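Local coordinates for protein putative ATP binding component of ABC-transporter (Escherichia coli, PDB 2R5O) that probably serves, through its nucleotide-binding domain, as the ATPase of an ABC transporter exporting O-antigen polysaccharide, its C-terminal domain, present here, binding the carbohydrate, at residues Q71-M76 with V125-L130. Residues are numbered along the deposited sequence; the frame is centred on the assembly and turned at random.
Sequences QTDFLM and VFKFSL
Thr72, Phe74 and Met76 face Leu130, Phe128 and Phe126 as three hydrogen-bonded pairs of an antiparallel ladder, the strand directions 160° apart and each pair closed by two N-H...O bonds, such as Phe74 N to Phe128 O at 2.8 Å. Between them, Asp73-Ser129 and Leu75-Lys127 form non-hydrogen-bonded pairs, where CA-H...O contacts such as Leu75 CA to Phe126 O (3.2 Å) fill in. On the face bearing Asp73, Ser129 OG, in the one of its two conformers described here, donates to Asp73 OD1 at 2.6 Å, arriving from above the carboxylate plane, while Gln56 of strand 48-57 holds OD2. Lys127, its CG anti to the backbone N (chi1 177°), runs beside Leu75 with CG 3.9 Å from Leu75 CG, then passes its CD by Asp73; its NZ stays 4.2 Å from Asp73 OD2, beyond a salt bridge. Leu75 CD2 also touches Val125 CG1. A water joins Gln71 NE2 to Ser129 O. The other face is mostly apolar: Leu130 crosses Phe74 at about a right angle, its CG 3.9 Å from ring atom CE2, and Thr72 CG2 lies over one face of that ring, toward the rim. Met76 CG meets Phe126 CB at 4.1 Å. Leu141 and Phe143 of strand 137-147 and Ile91 of strand 84-95 pack against this layer from the opposing sheet. Strand 123-131 ends the four-stranded sheet within the chain, but residues 127-129 pair with a strand of the second subunit, whose Phe184 meets the Phe128 ring edge-to-face: an immunoglobulin-fold beta sandwich whose sheet runs on across the subunit interface, consistent with domain swapping.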
loop_
_atom_site.group_PDB
_atom_site.type_symbol
_atom_site.label_atom_id
_atom_site.label_comp_id
_atom_site.label_asym_id
_atom_site.label_seq_id
_atom_site.Cartn_x
_atom_site.Cartn_y
_atom_site.Cartn_z
ATOM N N GLN A 71 -6.760 -5.641 -9.931
ATOM C CA GLN A 71 -7.285 -6.819 -9.186
ATOM C C GLN A 71 -6.683 -8.122 -9.732
ATOM O O GLN A 71 -6.704 -8.360 -10.941
ATOM C CB GLN A 71 -8.794 -6.870 -9.352
ATOM C CG GLN A 71 -9.566 -7.694 -8.312
ATOM C CD GLN A 71 -9.622 -7.059 -6.909
ATOM O OE1 GLN A 71 -9.177 -5.946 -6.694
ATOM N NE2 GLN A 71 -10.172 -7.784 -5.961
ATOM N N THR A 72 -6.114 -8.919 -8.831
ATOM C CA THR A 72 -5.483 -10.209 -9.158
ATOM C C THR A 72 -6.048 -11.279 -8.237
ATOM O O THR A 72 -6.262 -11.016 -7.048
ATOM C CB THR A 72 -3.951 -10.117 -9.030
ATOM O OG1 THR A 72 -3.502 -9.151 -9.980
ATOM C CG2 THR A 72 -3.278 -11.424 -9.259
ATOM N N ASP A 73 -6.309 -12.447 -8.797
ATOM C CA ASP A 73 -6.775 -13.607 -8.050
ATOM C C ASP A 73 -5.615 -14.551 -7.778
ATOM O O ASP A 73 -4.895 -14.932 -8.695
ATOM C CB ASP A 73 -7.838 -14.382 -8.828
ATOM C CG ASP A 73 -9.052 -13.571 -9.169
ATOM O OD1 ASP A 73 -9.461 -12.664 -8.427
ATOM O OD2 ASP A 73 -9.656 -13.909 -10.200
ATOM N N PHE A 74 -5.468 -14.924 -6.513
ATOM C CA PHE A 74 -4.444 -15.825 -6.027
ATOM C C PHE A 74 -5.162 -17.029 -5.447
ATOM O O PHE A 74 -5.816 -16.921 -4.397
ATOM C CB PHE A 74 -3.621 -15.133 -4.938
ATOM C CG PHE A 74 -2.872 -13.914 -5.425
ATOM C CD1 PHE A 74 -1.644 -14.032 -6.040
ATOM C CD2 PHE A 74 -3.395 -12.632 -5.267
ATOM C CE1 PHE A 74 -0.956 -12.912 -6.455
ATOM C CE2 PHE A 74 -2.704 -11.554 -5.701
ATOM C CZ PHE A 74 -1.472 -11.690 -6.282
ATOM N N LEU A 75 -5.089 -18.159 -6.137
ATOM C CA LEU A 75 -5.816 -19.380 -5.773
ATOM C C LEU A 75 -4.858 -20.457 -5.318
ATOM O O LEU A 75 -3.781 -20.634 -5.911
ATOM C CB LEU A 75 -6.636 -19.922 -6.953
ATOM C CG LEU A 75 -7.703 -18.963 -7.486
ATOM C CD1 LEU A 75 -7.189 -18.114 -8.639
ATOM C CD2 LEU A 75 -8.965 -19.712 -7.864
ATOM N N MET A 76 -5.253 -21.193 -4.288
ATOM C CA MET A 76 -4.480 -22.322 -3.794
ATOM C C MET A 76 -5.385 -23.537 -3.645
ATOM O O MET A 76 -6.522 -23.407 -3.212
ATOM C CB MET A 76 -3.785 -21.979 -2.458
ATOM C CG MET A 76 -4.696 -21.296 -1.420
ATOM S SD MET A 76 -3.963 -20.945 0.192
ATOM C CE MET A 76 -4.044 -22.568 0.819
ATOM N N VAL A 125 -10.362 -25.494 -3.076
ATOM C CA VAL A 125 -9.659 -24.355 -3.623
ATOM C C VAL A 125 -10.101 -23.123 -2.848
ATOM O O VAL A 125 -11.285 -22.924 -2.547
ATOM C CB VAL A 125 -9.959 -24.207 -5.122
ATOM C CG1 VAL A 125 -9.339 -22.928 -5.666
ATOM C CG2 VAL A 125 -9.442 -25.426 -5.878
ATOM N N PHE A 126 -9.128 -22.273 -2.551
ATOM C CA PHE A 126 -9.344 -21.013 -1.848
ATOM C C PHE A 126 -8.781 -19.878 -2.663
ATOM O O PHE A 126 -7.701 -20.012 -3.235
ATOM C CB PHE A 126 -8.650 -21.071 -0.489
ATOM C CG PHE A 126 -9.071 -22.253 0.348
ATOM C CD1 PHE A 126 -10.380 -22.391 0.801
ATOM C CD2 PHE A 126 -8.184 -23.267 0.610
ATOM C CE1 PHE A 126 -10.757 -23.500 1.566
ATOM C CE2 PHE A 126 -8.538 -24.367 1.392
ATOM C CZ PHE A 126 -9.817 -24.477 1.864
ATOM N N LYS A 127 -9.503 -18.759 -2.703
ATOM C CA LYS A 127 -9.128 -17.643 -3.548
ATOM C C LYS A 127 -9.027 -16.357 -2.748
ATOM O O LYS A 127 -9.995 -15.959 -2.086
ATOM C CB LYS A 127 -10.159 -17.486 -4.676
ATOM C CG LYS A 127 -9.881 -16.285 -5.578
ATOM C CD LYS A 127 -10.777 -16.238 -6.788
ATOM C CE LYS A 127 -12.144 -15.731 -6.503
ATOM N NZ LYS A 127 -12.809 -15.446 -7.835
ATOM N N PHE A 128 -7.891 -15.675 -2.867
ATOM C CA PHE A 128 -7.704 -14.321 -2.330
ATOM C C PHE A 128 -7.627 -13.391 -3.540
ATOM O O PHE A 128 -6.792 -13.599 -4.421
ATOM C CB PHE A 128 -6.395 -14.222 -1.532
ATOM C CG PHE A 128 -6.419 -15.003 -0.251
ATOM C CD1 PHE A 128 -6.797 -14.382 0.914
ATOM C CD2 PHE A 128 -6.059 -16.331 -0.220
ATOM C CE1 PHE A 128 -6.841 -15.074 2.096
ATOM C CE2 PHE A 128 -6.101 -17.033 0.972
ATOM C CZ PHE A 128 -6.485 -16.409 2.108
ATOM N N SER A 129 -8.469 -12.379 -3.583
ATOM C CA SER A 129 -8.489 -11.446 -4.704
ATOM C C SER A 129 -8.172 -10.056 -4.157
ATOM O O SER A 129 -8.845 -9.592 -3.243
ATOM C CB SER A 129 -9.852 -11.436 -5.396
ATOM O OG SER A 129 -10.183 -12.705 -5.913
ATOM N N LEU A 130 -7.194 -9.384 -4.737
ATOM C CA LEU A 130 -6.771 -8.107 -4.218
ATOM C C LEU A 130 -6.132 -7.281 -5.322
ATOM O O LEU A 130 -5.595 -7.825 -6.283
ATOM C CB LEU A 130 -5.807 -8.289 -3.033
ATOM C CG LEU A 130 -4.535 -9.075 -3.357
ATOM C CD1 LEU A 130 -3.383 -8.166 -3.730
ATOM C CD2 LEU A 130 -4.134 -10.014 -2.217
HETATM O O HOH W 1 -10.318 -6.818 -3.055
#